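Local coordinates for protein AlkZ (Streptomyces sahachiroi, PDB 5UUJ) that belongs to the AlkZ-like DNA glycosylase family of the helix-turn-helix clan and combines many helices with a five-stranded mixed sheet in its C-terminal part, at residues V301-P304 against E305-S308; F287-Y290 against L291-P294; S8-Q11 against V12-W15. One frame throughout, in Å; residues are numbered along the deposited sequence.

Contact 1 of 3, residues V301-P304 against E305-S308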
ATOM      1  N   VAL A 301       9.634  -0.799  15.723  1.00 20.32           N
ATOM      2  CA  VAL A 301       8.653   0.270  15.542  1.00 20.73           C
ATOM      3  C   VAL A 301       7.483   0.106  16.507  1.00 22.97           C
ATOM      4  O   VAL A 301       7.009   1.080  17.098  1.00 20.31           O
ATOM      5  CB  VAL A 301       8.117   0.297  14.098  1.00 17.76           C
ATOM      6  CG1 VAL A 301       7.000   1.336  13.942  1.00 19.55           C
ATOM      7  CG2 VAL A 301       9.253   0.579  13.127  1.00 19.63           C
ATOM      8  N   LEU A 302       7.024  -1.134  16.656  1.00 22.04           N
ATOM      9  CA  LEU A 302       5.852  -1.444  17.466  1.00 19.46           C
ATOM     10  C   LEU A 302       6.137  -2.623  18.389  1.00 23.44           C
ATOM     11  O   LEU A 302       6.345  -3.745  17.931  1.00 24.26           O
ATOM     12  CB  LEU A 302       4.653  -1.748  16.566  1.00 20.29           C
ATOM     13  CG  LEU A 302       3.384  -2.282  17.243  1.00 26.38           C
ATOM     14  CD1 LEU A 302       2.866  -1.316  18.299  1.00 23.33           C
ATOM     15  CD2 LEU A 302       2.311  -2.557  16.201  1.00 21.01           C
ATOM     16  N   ALA A 303       6.146  -2.357  19.689  1.00 24.85           N
ATOM     17  CA  ALA A 303       6.422  -3.386  20.686  1.00 27.37           C
ATOM     18  C   ALA A 303       5.431  -4.548  20.564  1.00 28.64           C
ATOM     19  O   ALA A 303       4.233  -4.323  20.389  1.00 26.50           O
ATOM     20  CB  ALA A 303       6.373  -2.789  22.083  1.00 23.83           C
ATOM     21  N   PRO A 304       5.927  -5.794  20.654  1.00 33.04           N
ATOM     22  CA  PRO A 304       5.052  -6.952  20.433  1.00 33.00           C
ATOM     23  C   PRO A 304       3.882  -7.026  21.409  1.00 32.28           C
ATOM     24  O   PRO A 304       2.804  -7.479  21.026  1.00 38.34           O
ATOM     25  CB  PRO A 304       5.993  -8.150  20.619  1.00 33.90           C
ATOM     26  CG  PRO A 304       7.132  -7.632  21.421  1.00 36.90           C
ATOM     27  CD  PRO A 304       7.297  -6.203  21.012  1.00 31.78           C
ATOM     28  N   GLU A 305       4.082  -6.578  22.645  1.00 31.05           N
ATOM     29  CA  GLU A 305       3.026  -6.659  23.649  1.00 35.51           C
ATOM     30  C   GLU A 305       1.913  -5.642  23.385  1.00 33.58           C
ATOM     31  O   GLU A 305       0.828  -5.745  23.955  1.00 40.78           O
ATOM     32  CB  GLU A 305       3.596  -6.460  25.059  1.00 33.86           C
ATOM     33  CG  GLU A 305       4.123  -5.060  25.371  1.00 36.43           C
ATOM     34  CD  GLU A 305       5.591  -4.880  25.020  1.00 43.39           C
ATOM     35  OE1 GLU A 305       6.107  -5.631  24.161  1.00 42.08           O
ATOM     36  OE2 GLU A 305       6.232  -3.985  25.613  1.00 47.55           O
ATOM     37  N   HIS A 306       2.185  -4.666  22.523  1.00 31.97           N
ATOM     38  CA  HIS A 306       1.208  -3.630  22.193  1.00 28.73           C
ATOM     39  C   HIS A 306       0.633  -3.801  20.788  1.00 26.76           C
ATOM     40  O   HIS A 306      -0.140  -2.963  20.323  1.00 29.60           O
ATOM     41  CB  HIS A 306       1.845  -2.244  22.314  1.00 29.61           C
ATOM     42  CG  HIS A 306       2.249  -1.883  23.708  1.00 30.92           C
ATOM     43  ND1 HIS A 306       1.538  -2.287  24.818  1.00 33.23           N
ATOM     44  CD2 HIS A 306       3.293  -1.157  24.174  1.00 28.92           C
ATOM     45  CE1 HIS A 306       2.126  -1.825  25.907  1.00 33.31           C
ATOM     46  NE2 HIS A 306       3.194  -1.135  25.544  1.00 34.13           N
ATOM     47  N   ARG A 307       1.006  -4.885  20.116  1.00 31.82           N
ATOM     48  CA  ARG A 307       0.638  -5.080  18.718  1.00 35.72           C
ATOM     49  C   ARG A 307      -0.870  -5.269  18.534  1.00 38.15           C
ATOM     50  O   ARG A 307      -1.451  -4.771  17.569  1.00 33.08           O
ATOM     51  CB  ARG A 307       1.389  -6.282  18.141  1.00 42.22           C
ATOM     52  CG  ARG A 307       1.268  -6.414  16.633  1.00 47.19           C
ATOM     53  CD  ARG A 307       2.020  -7.624  16.100  1.00 48.41           C
ATOM     54  NE  ARG A 307       1.588  -7.963  14.744  1.00 49.51           N
ATOM     55  CZ  ARG A 307       0.583  -8.789  14.454  1.00 53.06           C
ATOM     56  NH1 ARG A 307      -0.111  -9.379  15.423  1.00 49.08           N
ATOM     57  NH2 ARG A 307       0.269  -9.029  13.187  1.00 53.04           N
ATOM     58  N   SER A 308      -1.498  -5.980  19.464  1.00 27.01           N
ATOM     59  CA  SER A 308      -2.921  -6.288  19.363  1.00 31.45           C
ATOM     60  C   SER A 308      -3.788  -5.035  19.480  1.00 31.13           C
ATOM     61  O   SER A 308      -4.945  -5.039  19.065  1.00 33.82           O
ATOM     62  CB  SER A 308      -3.325  -7.298  20.438  1.00 32.79           C
ATOM     63  OG  SER A 308      -3.147  -6.757  21.734  1.00 36.74           O
TER
HETATM   64  O   HOH W   1       0.167  -7.538  21.711  1.00 32.82           O

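Contact 2 of 3, residues F287-Y290 against L291-P294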
ATOM      1  N   PHE A 287      -4.264   2.186   8.676  1.00 17.83           N
ATOM      2  CA  PHE A 287      -3.681   1.506   7.521  1.00 16.49           C
ATOM      3  C   PHE A 287      -2.593   2.340   6.848  1.00 15.98           C
ATOM      4  O   PHE A 287      -2.481   2.340   5.624  1.00 16.76           O
ATOM      5  CB  PHE A 287      -4.767   1.175   6.486  1.00 17.62           C
ATOM      6  CG  PHE A 287      -5.829   0.237   6.985  1.00 18.96           C
ATOM      7  CD1 PHE A 287      -5.658  -1.134   6.894  1.00 19.27           C
ATOM      8  CD2 PHE A 287      -7.008   0.727   7.527  1.00 18.48           C
ATOM      9  CE1 PHE A 287      -6.637  -2.002   7.343  1.00 20.21           C
ATOM     10  CE2 PHE A 287      -7.990  -0.138   7.978  1.00 19.32           C
ATOM     11  CZ  PHE A 287      -7.804  -1.504   7.884  1.00 20.20           C
ATOM     12  N   ASP A 288      -1.795   3.059   7.630  1.00 18.15           N
ATOM     13  CA  ASP A 288      -0.829   3.968   7.031  1.00 17.67           C
ATOM     14  C   ASP A 288       0.421   3.242   6.552  1.00 19.96           C
ATOM     15  O   ASP A 288       0.925   2.329   7.210  1.00 15.39           O
ATOM     16  CB  ASP A 288      -0.433   5.073   8.006  1.00 20.83           C
ATOM     17  CG  ASP A 288       0.330   6.192   7.322  1.00 20.31           C
ATOM     18  OD1 ASP A 288      -0.324   7.044   6.684  1.00 25.67           O
ATOM     19  OD2 ASP A 288       1.576   6.213   7.403  1.00 18.04           O
ATOM     20  N   GLN A 289       0.915   3.672   5.396  1.00 15.03           N
ATOM     21  CA  GLN A 289       2.083   3.071   4.770  1.00 15.23           C
ATOM     22  C   GLN A 289       3.340   3.145   5.635  1.00 14.52           C
ATOM     23  O   GLN A 289       4.231   2.309   5.491  1.00 14.76           O
ATOM     24  CB  GLN A 289       2.350   3.741   3.421  1.00 17.86           C
ATOM     25  CG  GLN A 289       1.350   3.370   2.334  1.00 16.91           C
ATOM     26  CD  GLN A 289       1.381   1.890   1.986  1.00 18.98           C
ATOM     27  OE1 GLN A 289       2.311   1.411   1.337  1.00 22.61           O
ATOM     28  NE2 GLN A 289       0.361   1.159   2.420  1.00 20.10           N
ATOM     29  N   TYR A 290       3.424   4.132   6.523  1.00 13.87           N
ATOM     30  CA  TYR A 290       4.573   4.219   7.423  1.00 18.07           C
ATOM     31  C   TYR A 290       4.686   2.929   8.232  1.00 13.88           C
ATOM     32  O   TYR A 290       5.785   2.467   8.542  1.00 13.73           O
ATOM     33  CB  TYR A 290       4.468   5.422   8.366  1.00 13.02           C
ATOM     34  CG  TYR A 290       5.647   5.515   9.304  1.00 14.52           C
ATOM     35  CD1 TYR A 290       6.856   6.056   8.880  1.00 13.55           C
ATOM     36  CD2 TYR A 290       5.567   5.033  10.604  1.00 15.11           C
ATOM     37  CE1 TYR A 290       7.947   6.123   9.730  1.00 12.82           C
ATOM     38  CE2 TYR A 290       6.649   5.098  11.458  1.00 12.99           C
ATOM     39  CZ  TYR A 290       7.836   5.645  11.017  1.00 18.24           C
ATOM     40  OH  TYR A 290       8.919   5.713  11.864  1.00 18.31           O
ATOM     41  N   LEU A 291       3.532   2.354   8.552  1.00 21.61           N
ATOM     42  CA  LEU A 291       3.454   1.097   9.283  1.00 15.04           C
ATOM     43  C   LEU A 291       3.555  -0.110   8.362  1.00 16.88           C
ATOM     44  O   LEU A 291       4.303  -1.051   8.634  1.00 15.97           O
ATOM     45  CB  LEU A 291       2.139   1.021  10.060  1.00 17.96           C
ATOM     46  CG  LEU A 291       2.187   1.036  11.586  1.00 24.21           C
ATOM     47  CD1 LEU A 291       0.776   0.903  12.126  1.00 22.48           C
ATOM     48  CD2 LEU A 291       3.071  -0.074  12.134  1.00 29.48           C
ATOM     49  N   LEU A 292       2.787  -0.085   7.277  1.00 18.42           N
ATOM     50  CA  LEU A 292       2.629  -1.259   6.426  1.00 19.99           C
ATOM     51  C   LEU A 292       3.862  -1.540   5.575  1.00 17.11           C
ATOM     52  O   LEU A 292       4.065  -2.670   5.130  1.00 18.28           O
ATOM     53  CB  LEU A 292       1.406  -1.101   5.520  1.00 19.20           C
ATOM     54  CG  LEU A 292       0.045  -0.990   6.213  1.00 22.33           C
ATOM     55  CD1 LEU A 292      -1.062  -1.007   5.169  1.00 22.62           C
ATOM     56  CD2 LEU A 292      -0.168  -2.097   7.238  1.00 21.82           C
ATOM     57  N   GLY A 293       4.682  -0.520   5.351  1.00 16.33           N
ATOM     58  CA  GLY A 293       5.917  -0.703   4.611  1.00 17.56           C
ATOM     59  C   GLY A 293       6.807  -1.721   5.303  1.00 17.09           C
ATOM     60  O   GLY A 293       7.016  -2.817   4.788  1.00 18.23           O
ATOM     61  N   PRO A 294       7.334  -1.365   6.484  1.00 16.43           N
ATOM     62  CA  PRO A 294       8.148  -2.306   7.263  1.00 17.08           C
ATOM     63  C   PRO A 294       7.326  -3.453   7.842  1.00 18.01           C
ATOM     64  O   PRO A 294       7.883  -4.499   8.174  1.00 19.09           O
ATOM     65  CB  PRO A 294       8.727  -1.435   8.387  1.00 16.26           C
ATOM     66  CG  PRO A 294       8.541  -0.027   7.940  1.00 15.25           C
ATOM     67  CD  PRO A 294       7.304  -0.029   7.101  1.00 15.32           C
TER

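Contact 3 of 3, residues S8-Q11 against V12-W15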
ATOM      1  N   SER A   8      21.578   4.293  13.402  1.00 21.74           N
ATOM      2  CA  SER A   8      20.626   4.028  14.471  1.00 21.36           C
ATOM      3  C   SER A   8      19.228   3.920  13.882  1.00 20.09           C
ATOM      4  O   SER A   8      18.993   4.341  12.749  1.00 19.45           O
ATOM      5  CB  SER A   8      20.670   5.128  15.526  1.00 21.88           C
ATOM      6  OG  SER A   8      20.143   6.334  15.005  1.00 21.34           O
ATOM      7  N   TRP A   9      18.296   3.365  14.647  1.00 19.93           N
ATOM      8  CA  TRP A   9      16.926   3.240  14.173  1.00 18.97           C
ATOM      9  C   TRP A   9      16.260   4.606  14.090  1.00 18.44           C
ATOM     10  O   TRP A   9      15.461   4.855  13.190  1.00 17.60           O
ATOM     11  CB  TRP A   9      16.118   2.303  15.073  1.00 19.33           C
ATOM     12  CG  TRP A   9      16.329   0.866  14.722  1.00 19.70           C
ATOM     13  CD1 TRP A   9      16.916  -0.088  15.495  1.00 20.82           C
ATOM     14  CD2 TRP A   9      15.976   0.225  13.490  1.00 19.22           C
ATOM     15  NE1 TRP A   9      16.945  -1.288  14.826  1.00 21.13           N
ATOM     16  CE2 TRP A   9      16.373  -1.122  13.592  1.00 20.18           C
ATOM     17  CE3 TRP A   9      15.361   0.659  12.312  1.00 18.25           C
ATOM     18  CZ2 TRP A   9      16.175  -2.039  12.563  1.00 20.30           C
ATOM     19  CZ3 TRP A   9      15.167  -0.252  11.291  1.00 18.28           C
ATOM     20  CH2 TRP A   9      15.572  -1.587  11.425  1.00 19.34           C
ATOM     21  N   ARG A  10      16.595   5.494  15.017  1.00 19.13           N
ATOM     22  CA  ARG A  10      16.009   6.829  15.010  1.00 19.01           C
ATOM     23  C   ARG A  10      16.530   7.658  13.836  1.00 18.71           C
ATOM     24  O   ARG A  10      15.840   8.552  13.359  1.00 18.35           O
ATOM     25  CB  ARG A  10      16.271   7.534  16.338  1.00 20.21           C
ATOM     26  CG  ARG A  10      15.346   7.045  17.443  1.00 20.68           C
ATOM     27  CD  ARG A  10      15.604   7.722  18.771  1.00 22.15           C
ATOM     28  NE  ARG A  10      15.223   9.131  18.759  1.00 22.54           N
ATOM     29  CZ  ARG A  10      15.169   9.898  19.841  1.00 24.03           C
ATOM     30  NH1 ARG A  10      15.465   9.397  21.034  1.00 25.22           N
ATOM     31  NH2 ARG A  10      14.812  11.170  19.736  1.00 24.56           N
ATOM     32  N   GLN A  11      17.735   7.357  13.362  1.00 19.08           N
ATOM     33  CA  GLN A  11      18.189   7.908  12.089  1.00 18.98           C
ATOM     34  C   GLN A  11      17.305   7.393  10.957  1.00 17.89           C
ATOM     35  O   GLN A  11      16.810   8.171  10.143  1.00 17.50           O
ATOM     36  CB  GLN A  11      19.643   7.543  11.809  1.00 19.91           C
ATOM     37  CG  GLN A  11      20.657   8.398  12.535  1.00 21.24           C
ATOM     38  CD  GLN A  11      22.063   8.167  12.024  1.00 22.36           C
ATOM     39  OE1 GLN A  11      22.604   7.063  12.137  1.00 22.64           O
ATOM     40  NE2 GLN A  11      22.660   9.203  11.443  1.00 23.25           N
ATOM     41  N   VAL A  12      17.114   6.076  10.918  1.00 17.59           N
ATOM     42  CA  VAL A  12      16.310   5.439   9.883  1.00 16.81           C
ATOM     43  C   VAL A  12      14.885   5.993   9.880  1.00 16.01           C
ATOM     44  O   VAL A  12      14.337   6.293   8.822  1.00 15.49           O
ATOM     45  CB  VAL A  12      16.280   3.902  10.065  1.00 16.98           C
ATOM     46  CG1 VAL A  12      15.226   3.248   9.166  1.00 16.35           C
ATOM     47  CG2 VAL A  12      17.657   3.311   9.775  1.00 17.92           C
ATOM     48  N   PHE A  13      14.294   6.143  11.061  1.00 16.14           N
ATOM     49  CA  PHE A  13      12.923   6.636  11.166  1.00 15.72           C
ATOM     50  C   PHE A  13      12.801   8.045  10.597  1.00 15.63           C
ATOM     51  O   PHE A  13      11.867   8.343   9.850  1.00 15.09           O
ATOM     52  CB  PHE A  13      12.448   6.627  12.621  1.00 16.34           C
ATOM     53  CG  PHE A  13      12.399   5.261  13.241  1.00 16.67           C
ATOM     54  CD1 PHE A  13      12.209   4.128  12.462  1.00 16.29           C
ATOM     55  CD2 PHE A  13      12.547   5.107  14.608  1.00 17.62           C
ATOM     56  CE1 PHE A  13      12.163   2.873  13.036  1.00 16.88           C
ATOM     57  CE2 PHE A  13      12.502   3.851  15.189  1.00 18.17           C
ATOM     58  CZ  PHE A  13      12.310   2.735  14.401  1.00 17.81           C
ATOM     59  N   ALA A  14      13.749   8.906  10.956  1.00 16.35           N
ATOM     60  CA  ALA A  14      13.759  10.278  10.465  1.00 19.27           C
ATOM     61  C   ALA A  14      13.920  10.311   8.948  1.00 17.03           C
ATOM     62  O   ALA A  14      13.259  11.091   8.261  1.00 16.07           O
ATOM     63  CB  ALA A  14      14.867  11.071  11.130  1.00 17.84           C
ATOM     64  N   TRP A  15      14.800   9.461   8.429  1.00 16.25           N
ATOM     65  CA  TRP A  15      15.048   9.411   6.995  1.00 16.19           C
ATOM     66  C   TRP A  15      13.807   8.922   6.253  1.00 15.25           C
ATOM     67  O   TRP A  15      13.417   9.496   5.236  1.00 15.16           O
ATOM     68  CB  TRP A  15      16.242   8.507   6.684  1.00 16.75           C
ATOM     69  CG  TRP A  15      16.554   8.452   5.223  1.00 17.07           C
ATOM     70  CD1 TRP A  15      17.280   9.358   4.506  1.00 18.05           C
ATOM     71  CD2 TRP A  15      16.141   7.442   4.294  1.00 16.72           C
ATOM     72  NE1 TRP A  15      17.341   8.977   3.190  1.00 18.34           N
ATOM     73  CE2 TRP A  15      16.650   7.804   3.032  1.00 17.52           C
ATOM     74  CE3 TRP A  15      15.389   6.271   4.406  1.00 16.06           C
ATOM     75  CZ2 TRP A  15      16.434   7.036   1.890  1.00 17.66           C
ATOM     76  CZ3 TRP A  15      15.176   5.507   3.269  1.00 16.20           C
ATOM     77  CH2 TRP A  15      15.698   5.893   2.030  1.00 16.98           C
TER

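Contact 1 of 3, residues V301-P304 against E305-S308
L302 opens the contact by sending its two methyls forward onto the chain that follows. With CG anti to the backbone N (chi1 172°), the branch reaches R307: CD2 sits 3.9 Å from R307 CA and about as far from R307 CG, while CD1 rests near the carbonyl of H306. The extended arginine chain crosses the leucine at roughly a right angle, and L302 also touches V327 of strand 326-334. A303 does two jobs. Its CB is covered by the carboxylate of E305, OE1 coming within 3.5 Å of it, and its carbonyl takes the N-H of H306, A303 O to H306 N being 3.0 Å, with the donor well above the carbonyl plane. P304 comes next, and E305 folds back obliquely beside the proline ring, OE1 lying 3.4 Å from P304 CD. CG of E305 stands between the backbone N and the carbonyl carbon (chi1 68°), which sets it over the centre of the H306 ring, 3.8 Å above its plane; chi2 then turns the carboxylate back toward A303 and P304. The imidazole is held from outside by D345, bonded to NE2, and by stacking with F343. P304 O accepts from R307 N at 3.3 Å and from a water 2.7 Å away, which in turn accepts from S308 N. Two overlapping type I beta turns result, A303-H306 with proline second and P304-R307 after it, a stepwise winding of the chain into helix 307-310.

Contact 2 of 3, residues F287-Y290 against L291-P294
L291 N lies obliquely to the phenol ring of Y290, whose other neighbours include F13 and M17 of helix 9-19. CG anti to the backbone N (chi1 180°) carries the ring off the short helix, and OH bonds to G325 O. The pyrrolidine of P294 turns its CD toward the preceding turn, 3.3 Å from Y290 O. The F287 side chain touches V47 and I317; F287 meets L292 through its carbonyl, O lying 3.7 Å from L292 CD1, and more loosely through CB. The D288 carboxylate is flat too: Y290 N meets OD2 from above its plane at 2.9 Å, the N-cap bond of helix 289-292. The D288 carbonyl does more still. It takes L292 N in its plane at 3.0 Å and L291 N from above that plane at 2.9 Å, while Q289 O accepts from G293 N to finish the turn. D288 therefore satisfies three N-H groups in a row, those of Y290, L291 and L292, in a buried place. The other carboxylate oxygen, OD1, is in a salt bridge with R55, so this one residue couples the start of the helix to the charge of R55.

Contact 3 of 3, residues S8-Q11 against V12-W15
The carbonyl oxygen of W9 is pressed against an aromatic ring: it stands 3.1 Å above the plane of F13, offset toward the rim, while accepting a short bond from F13 N, the distance from W9 O to F13 N being 2.7 Å. This is the first turn of helix 9-19, begun by a capping box between S8 and Q11. The phenyl gets there because F13 CG lies anti to its carbonyl carbon, beside the backbone N (chi1 -63°), which tips the ring back along the helix toward W9. There its CZ meets W9 CB at 3.9 Å; the indole's six-membered ring and the phenyl are nearly parallel, 25° between planes, but slid so far apart, with 6.0 Å between centroids, that they barely overlap. V12 fills the other flank of the indole, running side by side with it, CB 4.1 Å from W9 CE3, and both residues rest on V257 of strand 252-257. V12 N to S8 O starts the helical ladder, A14 N to R10 O and W15 N to Q11 O continue it, and W15 NE1 bonds to E271. In the box itself Q11 N gives its hydrogen to S8 OG at 3.1 Å. The return bond runs from S8 N to Q11 OE1 over 3.2 Å and lands on a lone pair in the amide plane, while the NE2 of that amide is held by T275 O.

How the contacts relate
From the N terminus the chain makes contact 3 first, at the start of helix 9-19, and only much later contact 2 on helix 289-292 and then contact 1 ahead of helix 307-310. Each is local, its backbone bonds joining residues three or four apart, and they lie in series: none nests in or crosses another. In space both later pieces come back to the N-terminal helix at F13, whose CE1 packs on V301 CG2 at 3.7 Å and whose CD1 lies equally near Y290 OH. Contacts 1 and 2 do not touch, their centres being about 14 Å apart. The helix at the N terminus is thus joined to the buried turn 287-294 and to the surface segment 301-308.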